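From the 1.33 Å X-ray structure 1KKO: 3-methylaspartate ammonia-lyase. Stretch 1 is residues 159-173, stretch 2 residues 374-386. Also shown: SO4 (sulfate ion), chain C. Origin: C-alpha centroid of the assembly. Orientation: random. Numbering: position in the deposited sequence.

Stretch 1, residues 159-173: QLPCVPEAIPLFGQS
Stretch 2, residues 374-386: VALAARPMRMLIK

Two segments more than two hundred residues apart in one chain meet along a short parallel β ladder, burying 963 Å² in all. Leu-169 pairs with Met-383 (CA–CA 5.0 Å) and Phe-170 with Leu-384 (CA–CA 4.8 Å), all with extended phi/psi. The bonds alternate between strands: Met-383 N donates to Pro-168 O (2.9 Å), Phe-170 N to Met-383 O (2.9 Å), and Ile-385 N to Phe-170 O (2.8 Å, nearly linear at 172°). Proline, lacking an amide hydrogen, serves here as acceptor alone. Beyond the ladder water takes over: water 5 accepts from Gln-172 N (2.9 Å) and donates to Ile-385 O (2.8 Å), while water 4 links that same Ile-385 O (3.0 Å) to Gln-172 NE2 (2.9 Å). Gln-172 (chi1 p, chi2 t) also donates from NE2 to sulfate O3 (3.1 Å).

Leu-169 (m,t) and selenomethionine Met-383 (t,t,p) share one sheet face, Leu-169 CD2 lying 3.6 Å from Met-383 CE; Phe-170 (chi1 t) and Leu-384 (t,p) occupy the other, Phe-170 CD2 to Leu-384 CD1 4.0 Å. These buried apolar side chains need no polar partners, so they can pack together while the backbone bonds.

Before the ladder, a helix that begins earlier in the chain runs through 378, and Arg-379 is the first residue to leave helical phi/psi, at 73/56. Its m,m,m side chain brings the guanidinium back to three backbone carbonyls: Arg-379 NH1 donates to Glu-165 O (2.8 Å) and to Leu-376 O (3.1 Å) within its own stretch, while Arg-379 NH2 makes weak bonds to Glu-165 O (3.0 Å) and Ala-166 O (3.3 Å). Several donors on one planar group suit this task. Buried Ile-167 (m,m) points toward stretch 2, its branches reaching two neighbours: CD1 lies over one guanidinium face, 3.4 Å from Arg-379 CZ, and CG2 3.8 Å from Met-383 CB.

Nearby, water 1 accepts from Cys-162 N (3.0 Å) and donates to Ala-377 O (2.8 Å); water 2 accepts from Glu-165 N (3.1 Å).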

# COMPACT_ATOMS: atom_id res chain seq x y z
N GLN A 159 10.29 26.15 -14.77
CA GLN A 159 11.67 26.60 -14.95
C GLN A 159 12.48 26.35 -13.67
O GLN A 159 13.01 27.29 -13.06
CB GLN A 159 11.71 28.08 -15.35
CG GLN A 159 11.09 28.35 -16.71
CD GLN A 159 11.05 29.82 -17.10
OE1 GLN A 159 10.55 30.16 -18.17
NE2 GLN A 159 11.60 30.69 -16.25
N LEU A 160 12.54 25.08 -13.26
CA LEU A 160 13.24 24.64 -12.07
C LEU A 160 14.43 23.78 -12.47
O LEU A 160 14.38 23.10 -13.48
CB LEU A 160 12.31 23.83 -11.16
CG LEU A 160 10.93 24.44 -10.90
CD1 LEU A 160 10.11 23.50 -10.02
CD2 LEU A 160 11.02 25.78 -10.24
N PRO A 161 15.49 23.77 -11.67
CA PRO A 161 16.73 23.10 -12.08
C PRO A 161 16.66 21.59 -12.13
O PRO A 161 17.43 21.03 -12.90
CB PRO A 161 17.71 23.53 -10.99
CG PRO A 161 16.85 23.69 -9.82
CD PRO A 161 15.64 24.41 -10.35
N CYS A 162 15.80 20.95 -11.33
CA CYS A 162 15.66 19.50 -11.34
C CYS A 162 16.91 18.70 -10.93
O CYS A 162 17.22 17.68 -11.54
CB CYS A 162 15.20 19.01 -12.73
SG CYS A 162 13.54 18.28 -12.74
N VAL A 163 17.62 19.14 -9.90
CA VAL A 163 18.77 18.38 -9.40
C VAL A 163 18.26 17.14 -8.66
O VAL A 163 17.43 17.27 -7.76
CB VAL A 163 19.66 19.23 -8.45
CG1 VAL A 163 20.82 18.41 -7.92
CG2 VAL A 163 20.17 20.47 -9.18
N PRO A 164 18.71 15.94 -9.04
CA PRO A 164 18.24 14.70 -8.41
C PRO A 164 18.69 14.56 -6.97
O PRO A 164 19.89 14.42 -6.70
CB PRO A 164 18.87 13.60 -9.28
CG PRO A 164 19.31 14.26 -10.50
CD PRO A 164 19.68 15.66 -10.11
N GLU A 165 17.74 14.60 -6.06
CA GLU A 165 18.04 14.51 -4.64
C GLU A 165 16.82 14.07 -3.86
O GLU A 165 15.71 14.53 -4.11
CB GLU A 165 18.53 15.87 -4.13
CG GLU A 165 18.93 15.89 -2.67
CD GLU A 165 19.60 17.20 -2.28
OE1 GLU A 165 19.97 17.97 -3.18
OE2 GLU A 165 19.76 17.45 -1.06
N ALA A 166 17.03 13.19 -2.90
CA ALA A 166 15.95 12.69 -2.08
C ALA A 166 15.32 13.77 -1.23
O ALA A 166 15.96 14.79 -0.91
CB ALA A 166 16.45 11.59 -1.19
N ILE A 167 14.07 13.54 -0.87
CA ILE A 167 13.31 14.40 0.02
C ILE A 167 13.13 13.61 1.32
O ILE A 167 12.79 12.43 1.26
CB ILE A 167 11.90 14.65 -0.57
CG1 ILE A 167 11.96 15.33 -1.94
CG2 ILE A 167 11.03 15.41 0.42
CD1 ILE A 167 12.52 16.73 -1.92
N PRO A 168 13.32 14.23 2.49
CA PRO A 168 13.06 13.52 3.74
C PRO A 168 11.62 13.04 3.84
O PRO A 168 10.71 13.81 3.57
CB PRO A 168 13.37 14.57 4.81
CG PRO A 168 14.33 15.49 4.15
CD PRO A 168 13.84 15.59 2.74
N LEU A 169 11.45 11.78 4.24
CA LEU A 169 10.14 11.15 4.33
C LEU A 169 9.68 11.00 5.77
O LEU A 169 10.47 10.68 6.65
CB LEU A 169 10.15 9.78 3.66
CG LEU A 169 10.65 9.73 2.22
CD1 LEU A 169 10.52 8.32 1.65
CD2 LEU A 169 9.91 10.70 1.36
N PHE A 170 8.38 11.16 5.95
CA PHE A 170 7.73 11.18 7.26
C PHE A 170 6.70 10.07 7.35
O PHE A 170 5.73 10.06 6.59
CB PHE A 170 7.06 12.54 7.43
CG PHE A 170 6.23 12.69 8.67
CD1 PHE A 170 6.62 12.14 9.87
CD2 PHE A 170 5.05 13.39 8.61
CE1 PHE A 170 5.85 12.31 11.00
CE2 PHE A 170 4.27 13.56 9.73
CZ PHE A 170 4.68 13.03 10.93
N GLY A 171 6.90 9.14 8.28
CA GLY A 171 5.98 8.04 8.49
C GLY A 171 4.96 8.33 9.57
O GLY A 171 5.29 8.93 10.60
N GLN A 172 3.71 7.93 9.33
CA GLN A 172 2.64 8.10 10.30
C GLN A 172 2.14 6.76 10.83
O GLN A 172 1.90 5.82 10.07
CB GLN A 172 1.51 8.99 9.78
CG GLN A 172 0.50 8.37 8.84
CD GLN A 172 -0.72 9.26 8.65
OE1 GLN A 172 -1.24 9.80 9.63
NE2 GLN A 172 -1.19 9.41 7.41
N SER A 173 1.98 6.70 12.14
CA SER A 173 1.65 5.47 12.84
C SER A 173 0.18 5.17 13.06
O SER A 173 -0.19 4.04 13.37
CB SER A 173 2.27 5.57 14.24
OG SER A 173 1.70 6.65 14.97
N VAL A 374 6.06 15.61 -8.03
CA VAL A 374 5.89 16.99 -7.65
C VAL A 374 6.96 17.40 -6.65
O VAL A 374 7.57 18.46 -6.81
CB VAL A 374 4.50 17.19 -7.08
CG1 VAL A 374 4.37 18.54 -6.39
CG2 VAL A 374 3.45 17.02 -8.20
N ALA A 375 7.25 16.56 -5.67
CA ALA A 375 8.22 16.87 -4.63
C ALA A 375 9.63 16.92 -5.17
O ALA A 375 10.42 17.80 -4.82
CB ALA A 375 8.12 15.88 -3.50
N LEU A 376 9.99 15.97 -6.02
CA LEU A 376 11.34 15.94 -6.55
C LEU A 376 11.65 17.19 -7.33
O LEU A 376 12.80 17.63 -7.36
CB LEU A 376 11.55 14.70 -7.41
CG LEU A 376 11.76 13.40 -6.64
CD1 LEU A 376 11.79 12.23 -7.60
CD2 LEU A 376 13.05 13.46 -5.81
N ALA A 377 10.64 17.76 -7.96
CA ALA A 377 10.80 19.00 -8.72
C ALA A 377 10.79 20.23 -7.82
O ALA A 377 11.67 21.08 -7.93
CB ALA A 377 9.71 19.12 -9.75
N ALA A 378 9.82 20.33 -6.93
CA ALA A 378 9.60 21.55 -6.15
C ALA A 378 10.46 21.70 -4.91
O ALA A 378 10.66 22.81 -4.43
CB ALA A 378 8.12 21.68 -5.80
N ARG A 379 10.91 20.58 -4.35
CA ARG A 379 11.84 20.56 -3.23
C ARG A 379 11.27 20.98 -1.88
O ARG A 379 11.80 21.87 -1.22
CB ARG A 379 13.07 21.42 -3.54
CG ARG A 379 13.72 21.11 -4.87
CD ARG A 379 13.94 19.66 -5.10
NE ARG A 379 14.71 19.07 -4.01
CZ ARG A 379 15.02 17.79 -3.95
NH1 ARG A 379 14.61 16.98 -4.92
NH2 ARG A 379 15.74 17.33 -2.94
N PRO A 380 10.22 20.32 -1.43
CA PRO A 380 9.75 20.58 -0.08
C PRO A 380 10.77 20.02 0.92
O PRO A 380 11.62 19.21 0.56
CB PRO A 380 8.44 19.78 -0.01
CG PRO A 380 8.69 18.63 -0.95
CD PRO A 380 9.42 19.28 -2.10
N MSE A 381 10.68 20.45 2.16
CA MSE A 381 11.54 19.97 3.22
C MSE A 381 11.19 18.57 3.73
O MSE A 381 12.03 17.90 4.31
CB MSE A 381 11.43 20.95 4.39
CG MSE A 381 12.67 21.74 4.58
SE MSE A 381 13.85 20.70 5.67
CE MSE A 381 13.30 21.25 7.39
N ARG A 382 9.94 18.16 3.52
CA ARG A 382 9.44 16.92 4.08
C ARG A 382 8.29 16.43 3.23
O ARG A 382 7.56 17.23 2.68
CB ARG A 382 8.92 17.21 5.49
CG ARG A 382 8.53 16.01 6.32
CD ARG A 382 8.44 16.31 7.81
NE ARG A 382 9.72 16.84 8.27
CZ ARG A 382 9.93 17.51 9.39
NH1 ARG A 382 8.95 17.72 10.25
NH2 ARG A 382 11.14 17.99 9.64
N MSE A 383 8.15 15.12 3.12
CA MSE A 383 7.04 14.53 2.38
C MSE A 383 6.46 13.36 3.15
O MSE A 383 7.18 12.52 3.67
CB MSE A 383 7.50 14.05 1.01
CG MSE A 383 6.41 13.31 0.24
SE MSE A 383 6.79 13.08 -1.65
CE MSE A 383 8.51 12.37 -1.53
N LEU A 384 5.14 13.32 3.22
CA LEU A 384 4.45 12.25 3.91
C LEU A 384 4.52 10.91 3.19
O LEU A 384 4.27 10.83 1.98
CB LEU A 384 2.98 12.63 4.10
CG LEU A 384 2.06 11.59 4.77
CD1 LEU A 384 2.44 11.40 6.24
CD2 LEU A 384 0.61 12.03 4.63
N ILE A 385 4.83 9.86 3.95
CA ILE A 385 4.73 8.49 3.46
C ILE A 385 3.24 8.13 3.46
O ILE A 385 2.56 8.15 4.48
CB ILE A 385 5.56 7.57 4.35
CG1 ILE A 385 7.04 7.90 4.20
CG2 ILE A 385 5.29 6.12 4.01
CD1 ILE A 385 7.93 7.31 5.25
N LYS A 386 2.73 7.82 2.28
CA LYS A 386 1.31 7.64 2.08
C LYS A 386 1.08 6.79 0.84
O LYS A 386 2.00 6.57 0.06
CB LYS A 386 0.66 9.02 1.91
CG LYS A 386 1.03 9.72 0.61
CD LYS A 386 0.55 11.16 0.58
CE LYS A 386 0.65 11.74 -0.80
NZ LYS A 386 0.04 13.11 -0.91
S SO4 C . -4.65 11.95 7.38
O1 SO4 C . -5.66 12.32 6.35
O2 SO4 C . -5.49 11.64 8.59
O3 SO4 C . -3.89 10.78 6.96
O4 SO4 C . -3.72 13.06 7.73
O HOH W 1 14.28 21.55 -8.78
O HOH W 2 15.32 15.69 -7.68
O HOH W 3 14.69 19.01 -8.51
O HOH W 4 -0.29 7.72 5.18
O HOH W 5 3.22 6.69 6.80